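Local coordinates for ABC transporter substrate-binding protein (Streptococcus pneumoniae, PDB 4OHN) that binds histidine between two lobes and probably delivers it to an ABC uptake transporter as the extracellular substrate-binding component, at residues A[7-12]-A[214-219]; A[25-30]-A[158-163]; A[84-89]-A[204-209]; A[115-120]-A[195-200]. All coordinates share one frame; numbering follows the deposited sequence.

Contact 1 (A[7-12]-A[214-219])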
loop_
_atom_site.group_PDB
_atom_site.type_symbol
_atom_site.label_atom_id
_atom_site.label_comp_id
_atom_site.label_asym_id
_atom_site.label_seq_id
_atom_site.Cartn_x
_atom_site.Cartn_y
_atom_site.Cartn_z
ATOM N N SER A 7 13.602 14.465 21.895
ATOM C CA SER A 7 12.877 15.594 21.311
ATOM C C SER A 7 11.859 15.201 20.231
ATOM O O SER A 7 10.773 15.781 20.154
ATOM C CB SER A 7 13.870 16.614 20.747
ATOM O OG SER A 7 14.745 16.011 19.809
ATOM N N GLY A 8 12.213 14.218 19.407
ATOM C CA GLY A 8 11.371 13.785 18.308
ATOM C C GLY A 8 10.383 12.688 18.670
ATOM O O GLY A 8 9.645 12.207 17.809
ATOM N N ASP A 9 10.316 12.315 19.951
ATOM C CA ASP A 9 9.362 11.314 20.467
ATOM C C ASP A 9 8.068 12.025 20.909
ATOM O O ASP A 9 7.910 12.345 22.098
ATOM C CB ASP A 9 10.021 10.539 21.628
ATOM C CG ASP A 9 9.339 9.187 21.956
ATOM O OD1 ASP A 9 8.594 8.635 21.130
ATOM O OD2 ASP A 9 9.582 8.638 23.051
ATOM N N ASN A 10 7.154 12.250 19.957
ATOM C CA ASN A 10 6.042 13.182 20.081
ATOM C C ASN A 10 4.755 12.598 20.608
ATOM O O ASN A 10 3.711 13.245 20.534
ATOM C CB ASN A 10 5.737 13.809 18.714
ATOM C CG ASN A 10 6.859 14.675 18.195
ATOM O OD1 ASN A 10 7.708 15.131 18.951
ATOM N ND2 ASN A 10 6.853 14.923 16.888
ATOM N N TRP A 11 4.813 11.380 21.142
ATOM C CA TRP A 11 3.616 10.743 21.670
ATOM C C TRP A 11 2.804 11.666 22.579
ATOM O O TRP A 11 1.589 11.758 22.442
ATOM C CB TRP A 11 3.938 9.423 22.413
ATOM C CG TRP A 11 2.696 8.887 23.032
ATOM C CD1 TRP A 11 2.350 8.929 24.351
ATOM C CD2 TRP A 11 1.587 8.296 22.348
ATOM N NE1 TRP A 11 1.102 8.400 24.528
ATOM C CE2 TRP A 11 0.607 8.005 23.313
ATOM C CE3 TRP A 11 1.331 7.981 21.010
ATOM C CZ2 TRP A 11 -0.608 7.410 22.979
ATOM C CZ3 TRP A 11 0.131 7.407 20.685
ATOM C CH2 TRP A 11 -0.826 7.120 21.667
ATOM N N SER A 12 3.470 12.346 23.494
ATOM C CA SER A 12 2.749 13.169 24.457
ATOM C C SER A 12 1.954 14.275 23.762
ATOM O O SER A 12 0.883 14.650 24.235
ATOM C CB SER A 12 3.678 13.756 25.531
ATOM O OG SER A 12 4.576 14.702 24.988
ATOM N N LYS A 214 11.725 7.926 12.591
ATOM C CA LYS A 214 12.504 7.032 13.447
ATOM C C LYS A 214 12.431 7.395 14.921
ATOM O O LYS A 214 12.426 6.514 15.782
ATOM C CB LYS A 214 13.959 6.989 12.982
ATOM C CG LYS A 214 14.105 6.268 11.666
ATOM C CD LYS A 214 15.556 6.024 11.334
ATOM C CE LYS A 214 15.687 5.041 10.197
ATOM N NZ LYS A 214 17.113 4.748 9.901
ATOM N N GLU A 215 12.358 8.683 15.230
ATOM C CA GLU A 215 12.384 9.128 16.604
ATOM C C GLU A 215 11.070 8.918 17.357
ATOM O O GLU A 215 11.039 9.015 18.589
ATOM C CB GLU A 215 12.751 10.615 16.647
ATOM C CG GLU A 215 14.098 10.980 15.954
ATOM C CD GLU A 215 14.133 10.822 14.399
ATOM O OE1 GLU A 215 13.114 11.019 13.664
ATOM O OE2 GLU A 215 15.234 10.502 13.900
ATOM N N ASP A 216 9.988 8.649 16.628
ATOM C CA ASP A 216 8.664 8.476 17.226
ATOM C C ASP A 216 8.460 7.042 17.782
ATOM O O ASP A 216 7.518 6.310 17.400
ATOM C CB ASP A 216 7.592 8.868 16.205
ATOM C CG ASP A 216 6.821 10.131 16.579
ATOM O OD1 ASP A 216 6.665 10.443 17.777
ATOM O OD2 ASP A 216 6.298 10.808 15.658
ATOM N N THR A 217 9.335 6.659 18.712
ATOM C CA THR A 217 9.391 5.279 19.176
ATOM C C THR A 217 8.200 4.902 20.048
ATOM O O THR A 217 7.701 3.773 19.989
ATOM C CB THR A 217 10.705 4.997 19.926
ATOM O OG1 THR A 217 10.850 5.949 20.984
ATOM C CG2 THR A 217 11.889 5.125 19.000
ATOM N N THR A 218 7.719 5.833 20.849
ATOM C CA THR A 218 6.590 5.540 21.713
ATOM C C THR A 218 5.323 5.321 20.879
ATOM O O THR A 218 4.558 4.398 21.126
ATOM C CB THR A 218 6.374 6.659 22.716
ATOM O OG1 THR A 218 7.535 6.769 23.534
ATOM C CG2 THR A 218 5.200 6.362 23.610
ATOM N N LEU A 219 5.102 6.175 19.892
ATOM C CA LEU A 219 3.992 6.034 18.953
ATOM C C LEU A 219 3.945 4.636 18.329
ATOM O O LEU A 219 2.885 4.016 18.266
ATOM C CB LEU A 219 4.122 7.130 17.888
ATOM C CG LEU A 219 3.170 7.052 16.709
ATOM C CD1 LEU A 219 1.711 7.110 17.162
ATOM C CD2 LEU A 219 3.486 8.161 15.737
HETATM O O HOH W 1 6.399 8.763 19.868
#
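Asp9 and Thr218 carry this contact, which holds the N-terminal loop against the first turn of helix 217-232. Two helix starts meet here, since helix 11-17 begins right after the loop. Asp9 grips Thr218 with both carboxylate oxygens. OD1 takes the backbone N of Thr218 at 2.9 Å through its syn lone pair, and the bond is nearly straight at 167°. OD2 accepts from Thr218 OG1 at 2.8 Å. The bond from CA to CB of Asp9 does not point at the helix; CG, anti to the backbone N (chi1 -161°), brings the carboxylate over to Thr218. In return, Asp216 OD1 accepts from Asn10 N at 2.9 Å, 28° out of the carboxylate plane. The other oxygen of Asp216 is held by Tyr14 OH. The two acids stand close, with Asp9 OD1 4.3 Å from Asp216 OD1. A water donates to Asp216 OD1 and accepts from Leu219 N. Beyond this polar core, Trp11 CB rests on Thr218 CG2, and Leu219 CD1 lies at the indole edge, 3.9 Å from Trp11 CZ3.

Contact 2 (A[25-30]-A[158-163]). With HIS (histidine), chain B.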
loop_
_atom_site.group_PDB
_atom_site.type_symbol
_atom_site.label_atom_id
_atom_site.label_comp_id
_atom_site.label_asym_id
_atom_site.label_seq_id
_atom_site.Cartn_x
_atom_site.Cartn_y
_atom_site.Cartn_z
ATOM N N ASP A 25 -2.140 7.591 -0.030
ATOM C CA ASP A 25 -2.509 7.704 -1.439
ATOM C C ASP A 25 -4.011 7.412 -1.492
ATOM O O ASP A 25 -4.430 6.276 -1.258
ATOM C CB ASP A 25 -1.699 6.646 -2.218
ATOM C CG ASP A 25 -2.141 6.424 -3.669
ATOM O OD1 ASP A 25 -3.157 7.009 -4.156
ATOM O OD2 ASP A 25 -1.461 5.592 -4.330
ATOM N N SER A 26 -4.819 8.424 -1.786
ATOM C CA SER A 26 -6.269 8.284 -1.716
ATOM C C SER A 26 -6.890 7.554 -2.894
ATOM O O SER A 26 -8.107 7.546 -3.026
ATOM C CB SER A 26 -6.933 9.639 -1.524
ATOM O OG SER A 26 -6.702 10.418 -2.666
ATOM N N THR A 27 -6.070 6.907 -3.720
ATOM C CA THR A 27 -6.580 5.955 -4.696
ATOM C C THR A 27 -6.296 4.507 -4.324
ATOM O O THR A 27 -6.718 3.616 -5.051
ATOM C CB THR A 27 -5.990 6.187 -6.099
ATOM O OG1 THR A 27 -4.587 5.865 -6.156
ATOM C CG2 THR A 27 -6.192 7.591 -6.581
ATOM N N PHE A 28 -5.584 4.244 -3.223
ATOM C CA PHE A 28 -5.066 2.886 -3.004
ATOM C C PHE A 28 -6.095 1.956 -2.341
ATOM O O PHE A 28 -6.091 1.735 -1.132
ATOM C CB PHE A 28 -3.747 2.918 -2.246
ATOM C CG PHE A 28 -2.991 1.607 -2.337
ATOM C CD1 PHE A 28 -2.316 1.269 -3.483
ATOM C CD2 PHE A 28 -2.991 0.713 -1.292
ATOM C CE1 PHE A 28 -1.646 0.069 -3.594
ATOM C CE2 PHE A 28 -2.316 -0.497 -1.396
ATOM C CZ PHE A 28 -1.646 -0.819 -2.558
ATOM N N VAL A 29 -6.962 1.391 -3.165
ATOM C CA VAL A 29 -7.962 0.439 -2.708
ATOM C C VAL A 29 -7.304 -0.883 -2.350
ATOM O O VAL A 29 -6.272 -1.244 -2.906
ATOM C CB VAL A 29 -9.040 0.153 -3.780
ATOM C CG1 VAL A 29 -9.821 1.396 -4.132
ATOM C CG2 VAL A 29 -8.431 -0.452 -5.066
ATOM N N PRO A 30 -7.888 -1.639 -1.416
ATOM C CA PRO A 30 -8.997 -1.283 -0.540
ATOM C C PRO A 30 -8.499 -0.696 0.778
ATOM O O PRO A 30 -9.217 -0.763 1.775
ATOM C CB PRO A 30 -9.633 -2.642 -0.275
ATOM C CG PRO A 30 -8.462 -3.549 -0.171
ATOM C CD PRO A 30 -7.409 -3.005 -1.136
ATOM N N TYR A 158 3.742 6.115 -13.271
ATOM C CA TYR A 158 2.462 6.751 -12.983
ATOM C C TYR A 158 2.398 7.148 -11.517
ATOM O O TYR A 158 2.886 6.417 -10.626
ATOM C CB TYR A 158 1.322 5.759 -13.250
ATOM C CG TYR A 158 1.283 5.318 -14.699
ATOM C CD1 TYR A 158 0.589 6.066 -15.644
ATOM C CD2 TYR A 158 1.977 4.210 -15.122
ATOM C CE1 TYR A 158 0.568 5.709 -16.962
ATOM C CE2 TYR A 158 1.947 3.833 -16.452
ATOM C CZ TYR A 158 1.250 4.588 -17.351
ATOM O OH TYR A 158 1.263 4.204 -18.673
ATOM N N GLN A 159 1.778 8.279 -11.233
ATOM C CA GLN A 159 1.578 8.691 -9.848
ATOM C C GLN A 159 0.656 7.727 -9.105
ATOM O O GLN A 159 0.902 7.402 -7.937
ATOM C CB GLN A 159 1.014 10.102 -9.757
ATOM C CG GLN A 159 1.156 10.701 -8.364
ATOM C CD GLN A 159 0.345 11.965 -8.129
ATOM O OE1 GLN A 159 0.725 12.809 -7.321
ATOM N NE2 GLN A 159 -0.770 12.108 -8.835
ATOM N N THR A 160 -0.392 7.278 -9.784
ATOM C CA THR A 160 -1.427 6.405 -9.199
ATOM C C THR A 160 -1.620 5.160 -10.044
ATOM O O THR A 160 -1.448 5.161 -11.274
ATOM C CB THR A 160 -2.810 7.093 -9.107
ATOM O OG1 THR A 160 -3.381 7.274 -10.414
ATOM C CG2 THR A 160 -2.692 8.411 -8.366
ATOM N N PHE A 161 -2.031 4.076 -9.396
ATOM C CA PHE A 161 -2.382 2.870 -10.124
ATOM C C PHE A 161 -3.624 3.054 -11.000
ATOM O O PHE A 161 -3.747 2.374 -12.036
ATOM C CB PHE A 161 -2.540 1.704 -9.149
ATOM C CG PHE A 161 -1.230 1.124 -8.691
ATOM C CD1 PHE A 161 -0.333 0.594 -9.603
ATOM C CD2 PHE A 161 -0.905 1.089 -7.354
ATOM C CE1 PHE A 161 0.848 0.030 -9.180
ATOM C CE2 PHE A 161 0.277 0.533 -6.932
ATOM C CZ PHE A 161 1.156 0.015 -7.838
ATOM N N ASN A 162 -4.539 3.937 -10.623
ATOM C CA ASN A 162 -5.752 4.100 -11.415
ATOM C C ASN A 162 -5.426 4.554 -12.822
ATOM O O ASN A 162 -5.989 4.059 -13.802
ATOM C CB ASN A 162 -6.701 5.066 -10.746
ATOM C CG ASN A 162 -7.091 4.613 -9.387
ATOM O OD1 ASN A 162 -6.228 4.413 -8.543
ATOM N ND2 ASN A 162 -8.370 4.413 -9.168
ATOM N N GLU A 163 -4.513 5.504 -12.943
ATOM C CA GLU A 163 -4.094 5.950 -14.260
ATOM C C GLU A 163 -3.391 4.843 -15.009
ATOM O O GLU A 163 -3.613 4.653 -16.201
ATOM C CB GLU A 163 -3.181 7.173 -14.155
ATOM C CG GLU A 163 -2.844 7.734 -15.514
ATOM C CD GLU A 163 -1.720 8.741 -15.516
ATOM O OE1 GLU A 163 -1.183 9.091 -14.438
ATOM O OE2 GLU A 163 -1.379 9.217 -16.624
HETATM N N HIS B . 2.541 -1.192 -1.351
HETATM C CA HIS B . 3.145 -0.194 -2.268
HETATM C C HIS B . 4.036 0.764 -1.509
HETATM O O HIS B . 4.126 0.660 -0.265
HETATM C CB HIS B . 2.088 0.524 -3.140
HETATM C CG HIS B . 1.277 1.604 -2.485
HETATM N ND1 HIS B . 0.898 2.736 -3.187
HETATM C CD2 HIS B . 0.689 1.709 -1.267
HETATM C CE1 HIS B . 0.143 3.497 -2.419
HETATM N NE2 HIS B . -0.006 2.895 -1.250
HETATM O OXT HIS B . 4.659 1.614 -2.179
HETATM O O HOH W 2 -2.539 4.130 -6.531
HETATM O O HOH W 3 -9.183 4.257 -6.328
#
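Thr27 and Phe28 meet Thr160, Phe161 and Asn162 in a contact across the ligand cleft, joining the turn after strand 19-24 to the start of helix 161-169. No direct hydrogen bond links the two segments. Water and side-chain packing do. Thr27 OG1 sits 3.7 Å from Thr160 CB, the two side chains crossing at about a right angle. Asn162 slides past Thr27 in the opposite direction, and in the conformer given its OD1 lies against Thr27 CB. That oxygen is bonded to Tyr182 OH. One water donates to Asp25 OD2 and Thr27 OG1 and accepts from Phe161 N. A second joins Thr27 O to Asn162 ND2. Such a bridge between lobes over a bound ligand is consistent with the closed, ligand-bound form of this class of binding protein. Asp25 forms an Asx turn: its OD1 accepts from Thr27 N and from Thr27 OG1 (2.7 Å), both on the same face of the carboxylate. Phe28 CG is anti to the backbone N (chi1 -164°), which sets the base of the ring against the imidazole of the bound histidine. The ligand CD2 lies 3.5 Å above the ring plane, over its centre. Phe161 comes to the edge of the same ring, with CE2 3.9 Å from Phe28 CE1. The Phe161 ring has the ligand CB at its own edge. Asp25 OD2, also bonded to Gln130 NE2, lies 3.3 Å from CE1 of the ligand imidazole.

Contact 3 (A[84-89]-A[204-209]). With HIS (histidine), chain B; ACT (acetate ion), chain D.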
loop_
_atom_site.group_PDB
_atom_site.type_symbol
_atom_site.label_atom_id
_atom_site.label_comp_id
_atom_site.label_asym_id
_atom_site.label_seq_id
_atom_site.Cartn_x
_atom_site.Cartn_y
_atom_site.Cartn_z
ATOM N N GLY A 84 -1.439 0.594 3.014
ATOM C CA GLY A 84 -0.772 -0.518 2.362
ATOM C C GLY A 84 0.703 -0.237 2.134
ATOM O O GLY A 84 1.231 -0.491 1.041
ATOM N N TYR A 85 1.359 0.266 3.177
ATOM C CA TYR A 85 2.743 0.701 3.064
ATOM C C TYR A 85 3.663 -0.504 3.284
ATOM O O TYR A 85 3.771 -1.034 4.401
ATOM C CB TYR A 85 3.007 1.817 4.068
ATOM C CG TYR A 85 4.338 2.536 3.992
ATOM C CD1 TYR A 85 4.927 2.883 2.783
ATOM C CD2 TYR A 85 4.972 2.942 5.147
ATOM C CE1 TYR A 85 6.122 3.591 2.740
ATOM C CE2 TYR A 85 6.157 3.643 5.112
ATOM C CZ TYR A 85 6.731 3.961 3.912
ATOM O OH TYR A 85 7.907 4.646 3.928
ATOM N N SER A 86 4.346 -0.940 2.236
ATOM C CA SER A 86 5.185 -2.135 2.299
ATOM C C SER A 86 6.450 -1.883 3.095
ATOM O O SER A 86 7.188 -0.923 2.831
ATOM C CB SER A 86 5.543 -2.580 0.891
ATOM O OG SER A 86 4.344 -2.856 0.179
ATOM N N ALA A 87 6.701 -2.755 4.067
ATOM C CA ALA A 87 7.855 -2.637 4.959
ATOM C C ALA A 87 9.053 -3.310 4.345
ATOM O O ALA A 87 9.231 -4.524 4.469
ATOM C CB ALA A 87 7.538 -3.243 6.324
ATOM N N THR A 88 9.871 -2.519 3.668
ATOM C CA THR A 88 11.026 -3.028 2.933
ATOM C C THR A 88 12.326 -2.617 3.605
ATOM O O THR A 88 12.370 -1.646 4.348
ATOM C CB THR A 88 11.035 -2.491 1.497
ATOM O OG1 THR A 88 11.301 -1.090 1.522
ATOM C CG2 THR A 88 9.690 -2.734 0.809
ATOM N N ASP A 89 13.397 -3.358 3.329
ATOM C CA ASP A 89 14.696 -3.049 3.906
ATOM C C ASP A 89 15.161 -1.657 3.547
ATOM O O ASP A 89 15.697 -0.948 4.383
ATOM C CB ASP A 89 15.751 -4.046 3.423
ATOM C CG ASP A 89 15.621 -5.407 4.076
ATOM O OD1 ASP A 89 14.871 -5.537 5.064
ATOM O OD2 ASP A 89 16.291 -6.349 3.607
ATOM N N GLU A 204 9.773 -11.560 -3.883
ATOM C CA GLU A 204 9.486 -12.079 -2.560
ATOM C C GLU A 204 8.261 -11.384 -1.981
ATOM O O GLU A 204 7.982 -10.227 -2.283
ATOM C CB GLU A 204 10.681 -11.980 -1.610
ATOM C CG GLU A 204 10.509 -12.833 -0.350
ATOM C CD GLU A 204 10.065 -14.256 -0.661
ATOM O OE1 GLU A 204 10.797 -14.958 -1.392
ATOM O OE2 GLU A 204 8.976 -14.663 -0.199
ATOM N N THR A 205 7.536 -12.081 -1.127
ATOM C CA THR A 205 6.371 -11.484 -0.508
ATOM C C THR A 205 6.734 -10.199 0.244
ATOM O O THR A 205 7.877 -9.984 0.654
ATOM C CB THR A 205 5.697 -12.467 0.451
ATOM O OG1 THR A 205 6.642 -12.897 1.437
ATOM C CG2 THR A 205 5.179 -13.673 -0.315
ATOM N N GLU A 206 5.739 -9.334 0.377
ATOM C CA GLU A 206 5.836 -8.148 1.195
ATOM C C GLU A 206 4.907 -8.314 2.416
ATOM O O GLU A 206 4.061 -9.222 2.489
ATOM C CB GLU A 206 5.421 -6.892 0.396
ATOM C CG GLU A 206 6.405 -6.437 -0.728
ATOM C CD GLU A 206 5.912 -5.222 -1.514
ATOM O OE1 GLU A 206 4.708 -4.942 -1.429
ATOM O OE2 GLU A 206 6.721 -4.546 -2.201
ATOM N N ALA A 207 5.088 -7.417 3.369
ATOM C CA ALA A 207 4.110 -7.179 4.418
ATOM C C ALA A 207 3.880 -5.688 4.556
ATOM O O ALA A 207 4.787 -4.878 4.375
ATOM C CB ALA A 207 4.562 -7.769 5.725
ATOM N N PHE A 208 2.645 -5.346 4.885
ATOM C CA PHE A 208 2.264 -3.977 5.165
ATOM C C PHE A 208 2.485 -3.668 6.636
ATOM O O PHE A 208 2.229 -4.495 7.521
ATOM C CB PHE A 208 0.774 -3.766 4.886
ATOM C CG PHE A 208 0.359 -3.871 3.429
ATOM C CD1 PHE A 208 1.221 -3.604 2.384
ATOM C CD2 PHE A 208 -0.966 -4.172 3.120
ATOM C CE1 PHE A 208 0.786 -3.672 1.071
ATOM C CE2 PHE A 208 -1.391 -4.237 1.812
ATOM C CZ PHE A 208 -0.521 -3.989 0.789
ATOM N N ALA A 209 2.955 -2.462 6.912
ATOM C CA ALA A 209 3.118 -1.977 8.272
ATOM C C ALA A 209 2.886 -0.466 8.248
ATOM O O ALA A 209 2.641 0.146 7.202
ATOM C CB ALA A 209 4.512 -2.322 8.813
HETATM N N HIS B . 2.541 -1.192 -1.351
HETATM C CA HIS B . 3.145 -0.194 -2.268
HETATM C C HIS B . 4.036 0.764 -1.509
HETATM O O HIS B . 4.126 0.660 -0.265
HETATM C CB HIS B . 2.088 0.524 -3.140
HETATM C CG HIS B . 1.277 1.604 -2.485
HETATM N ND1 HIS B . 0.898 2.736 -3.187
HETATM C CD2 HIS B . 0.689 1.709 -1.267
HETATM C CE1 HIS B . 0.143 3.497 -2.419
HETATM N NE2 HIS B . -0.006 2.895 -1.250
HETATM O OXT HIS B . 4.659 1.614 -2.179
HETATM C C ACT D . 10.093 5.823 1.555
HETATM O O ACT D . 8.946 5.357 1.563
HETATM O OXT ACT D . 10.602 5.953 0.422
HETATM C CH3 ACT D . 10.799 6.187 2.826
HETATM O O HOH W 4 0.263 0.722 5.807
HETATM O O HOH W 5 7.821 -6.733 3.795
#
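Phe208 packs on Gly84 beside the bound histidine. Its CB lies 4.1 Å from Tyr85 O. CG stands anti to the carbonyl carbon (chi1 -67°), facing Gly84 CA. CD1 and CE1 run close to the Gly84 carbonyl, with CE1 3.2 Å from Gly84 O. CE2 and CZ, at the far end, stay near Gly84 CA. This CA lies over the ring centre, 3.5 Å from the centroid, as a CH-pi contact. Ser86 OG is at the ring edge. The backbones form a single beta bridge of Ser86 with Phe208: Ala87 N bonds Ala207 O, and Ala209 N bonds Tyr85 O. The bridge attaches the ligand-binding loop after strand 80-81 to strand 206-212. In this pocket of a family 3 solute-binding protein, the ligand amino group donates to Gly84 O and to Ser86 OG (2.9 Å). Ser86 N gives the ligand O a nearly straight bond, with an N-H...O angle of 176°. Ser86 OG in turn donates to Glu206 OE1 at 2.7 Å, from 65° above the carboxylate plane. Glu206 belongs to the second shell, and Asn104, Gln106 and Ser134 also bond its carboxylate. The nearby negative charge would probably favour a protonated ligand amine.

Contact 4 (A[115-120]-A[195-200]). With ACT (acetate ion), chain C.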
loop_
_atom_site.group_PDB
_atom_site.type_symbol
_atom_site.label_atom_id
_atom_site.label_comp_id
_atom_site.label_asym_id
_atom_site.label_seq_id
_atom_site.Cartn_x
_atom_site.Cartn_y
_atom_site.Cartn_z
ATOM N N GLY A 115 -2.773 -12.866 -23.854
ATOM C CA GLY A 115 -2.269 -14.214 -23.686
ATOM C C GLY A 115 -1.042 -14.327 -22.801
ATOM O O GLY A 115 -0.449 -15.393 -22.746
ATOM N N ILE A 116 -0.695 -13.249 -22.092
ATOM C CA ILE A 116 0.500 -13.213 -21.236
ATOM C C ILE A 116 0.120 -13.625 -19.825
ATOM O O ILE A 116 -0.640 -12.921 -19.145
ATOM C CB ILE A 116 1.114 -11.796 -21.190
ATOM C CG1 ILE A 116 1.523 -11.340 -22.579
ATOM C CG2 ILE A 116 2.310 -11.777 -20.235
ATOM C CD1 ILE A 116 1.881 -9.871 -22.682
ATOM N N THR A 117 0.649 -14.756 -19.377
ATOM C CA THR A 117 0.397 -15.266 -18.034
ATOM C C THR A 117 1.705 -15.578 -17.297
ATOM O O THR A 117 1.700 -16.217 -16.253
ATOM C CB THR A 117 -0.462 -16.540 -18.053
ATOM O OG1 THR A 117 0.222 -17.583 -18.752
ATOM C CG2 THR A 117 -1.824 -16.269 -18.733
ATOM N N THR A 118 2.831 -15.143 -17.855
ATOM C CA THR A 118 4.129 -15.366 -17.243
ATOM C C THR A 118 5.022 -14.183 -17.562
ATOM O O THR A 118 4.881 -13.575 -18.619
ATOM C CB THR A 118 4.745 -16.678 -17.744
ATOM O OG1 THR A 118 5.961 -16.935 -17.025
ATOM C CG2 THR A 118 5.072 -16.646 -19.212
ATOM N N ALA A 119 5.967 -13.881 -16.679
ATOM C CA ALA A 119 6.902 -12.771 -16.891
ATOM C C ALA A 119 7.676 -12.945 -18.186
ATOM O O ALA A 119 7.953 -11.959 -18.873
ATOM C CB ALA A 119 7.868 -12.678 -15.725
ATOM N N LYS A 120 8.074 -14.153 -18.564
ATOM C CA LYS A 120 8.879 -14.254 -19.774
ATOM C C LYS A 120 8.141 -13.830 -21.032
ATOM O O LYS A 120 8.772 -13.432 -22.009
ATOM C CB LYS A 120 9.552 -15.611 -19.922
ATOM C CG LYS A 120 8.704 -16.789 -20.205
ATOM C CD LYS A 120 9.634 -18.002 -20.178
ATOM C CE LYS A 120 9.038 -19.239 -20.808
ATOM N NZ LYS A 120 9.759 -20.464 -20.345
ATOM N N ASP A 195 -11.601 -9.979 -17.372
ATOM C CA ASP A 195 -10.939 -9.380 -18.530
ATOM C C ASP A 195 -9.421 -9.360 -18.371
ATOM O O ASP A 195 -8.712 -8.996 -19.310
ATOM C CB ASP A 195 -11.424 -7.928 -18.766
ATOM C CG ASP A 195 -12.854 -7.830 -19.266
ATOM O OD1 ASP A 195 -13.422 -8.828 -19.737
ATOM O OD2 ASP A 195 -13.392 -6.703 -19.188
ATOM N N TYR A 196 -8.893 -9.743 -17.205
ATOM C CA TYR A 196 -7.453 -9.587 -16.909
ATOM C C TYR A 196 -6.864 -10.840 -16.278
ATOM O O TYR A 196 -7.555 -11.604 -15.617
ATOM C CB TYR A 196 -7.226 -8.373 -15.964
ATOM C CG TYR A 196 -7.587 -7.064 -16.616
ATOM C CD1 TYR A 196 -8.858 -6.538 -16.520
ATOM C CD2 TYR A 196 -6.662 -6.379 -17.402
ATOM C CE1 TYR A 196 -9.192 -5.365 -17.184
ATOM C CE2 TYR A 196 -6.975 -5.223 -18.053
ATOM C CZ TYR A 196 -8.237 -4.722 -17.963
ATOM O OH TYR A 196 -8.537 -3.561 -18.642
ATOM N N ASN A 197 -5.568 -11.035 -16.511
ATOM C CA ASN A 197 -4.762 -12.016 -15.791
ATOM C C ASN A 197 -4.009 -11.323 -14.674
ATOM O O ASN A 197 -3.518 -10.214 -14.874
ATOM C CB ASN A 197 -3.753 -12.668 -16.738
ATOM C CG ASN A 197 -4.402 -13.463 -17.832
ATOM O OD1 ASN A 197 -5.391 -14.171 -17.603
ATOM N ND2 ASN A 197 -3.860 -13.363 -19.037
ATOM N N VAL A 198 -3.925 -11.965 -13.525
ATOM C CA VAL A 198 -3.244 -11.430 -12.350
ATOM C C VAL A 198 -2.359 -12.536 -11.823
ATOM O O VAL A 198 -2.859 -13.603 -11.455
ATOM C CB VAL A 198 -4.276 -11.028 -11.254
ATOM C CG1 VAL A 198 -3.561 -10.409 -10.058
ATOM C CG2 VAL A 198 -5.338 -10.055 -11.812
ATOM N N PHE A 199 -1.042 -12.332 -11.806
ATOM C CA PHE A 199 -0.150 -13.417 -11.430
ATOM C C PHE A 199 1.158 -12.920 -10.838
ATOM O O PHE A 199 1.680 -11.879 -11.219
ATOM C CB PHE A 199 0.130 -14.336 -12.634
ATOM C CG PHE A 199 0.643 -13.605 -13.846
ATOM C CD1 PHE A 199 -0.239 -13.005 -14.743
ATOM C CD2 PHE A 199 2.003 -13.525 -14.106
ATOM C CE1 PHE A 199 0.221 -12.315 -15.847
ATOM C CE2 PHE A 199 2.458 -12.836 -15.218
ATOM C CZ PHE A 199 1.570 -12.248 -16.086
ATOM N N THR A 200 1.695 -13.677 -9.890
ATOM C CA THR A 200 2.997 -13.342 -9.321
ATOM C C THR A 200 4.095 -13.711 -10.314
ATOM O O THR A 200 3.918 -14.505 -11.217
ATOM C CB THR A 200 3.197 -13.991 -7.944
ATOM O OG1 THR A 200 3.002 -15.394 -8.071
ATOM C CG2 THR A 200 2.228 -13.421 -6.877
HETATM C C ACT C . -9.687 -1.628 -16.265
HETATM O O ACT C . -10.175 -2.133 -17.306
HETATM O OXT ACT C . -10.444 -0.889 -15.591
HETATM C CH3 ACT C . -8.279 -1.924 -15.873
#
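Strand 196-200 of the mixed sheet receives the loop between strands 102-111 and 127-130 here, by way of Phe199 and Asn197. The contact is surface packing, its centre about 21 Å from the centre of the chain, and the ring of Phe199 is its main element. Phe199 CG lies between the backbone N and the carbonyl carbon (chi1 54°), and from this root one face of the ring lies against the backbone of the loop. Thr117 C sits 3.5 Å above the ring plane, offset toward the rim, and Thr117 O lies 3.5 Å from Phe199 CD2. Thr118 N approaches Phe199 CE2 obliquely at the same distance. Phe199 CE1 comes to 3.5 Å from Ile116 O, obliquely to the ring, while CZ touches Ile116 CG2 at 4.2 Å. The ring covers mainly the peptide groups of residues 116 to 118. Asn197, two residues earlier on the same strand, gives the one hydrogen bond between the segments. Its OD1 is held by Lys112 NZ, and Thr110 OG1 also bonds Ile116 O. Strand 102-111 pairs with strand 196-200 through backbone bonds at Asn197 and Phe199. Thr117 CG2 lies 3.6 Å from Asn197 ND2. That ND2 bonds Ile116 O at 3.3 Å, from well above the carbonyl plane, and the N-H bends to 139°.

In the fold
Contacts 2 and 3 sit at the histidine site, their centres 17 Å apart. They touch where Phe28 CE2 packs on Gly84 CA, and both meet the ligand. Along the chain their segments alternate, as the chain passes back and forth between the two lobes. Contacts 1 and 4 are two structural contacts away from the ligand, on opposite sides of the chain's centre, their centres 44 Å apart. Contact 1 spans the sequence of all the others, closing the N-terminal loop onto helix 217-232, which follows strand 206-212 of contact 3. Contact 4 shares the mixed sheet with contact 3 through strands 196-200 and 206-212. Contacts 2 and 3 thus gather residues distant in sequence around the histidine, and contact 2 joins the lobes across the cleft.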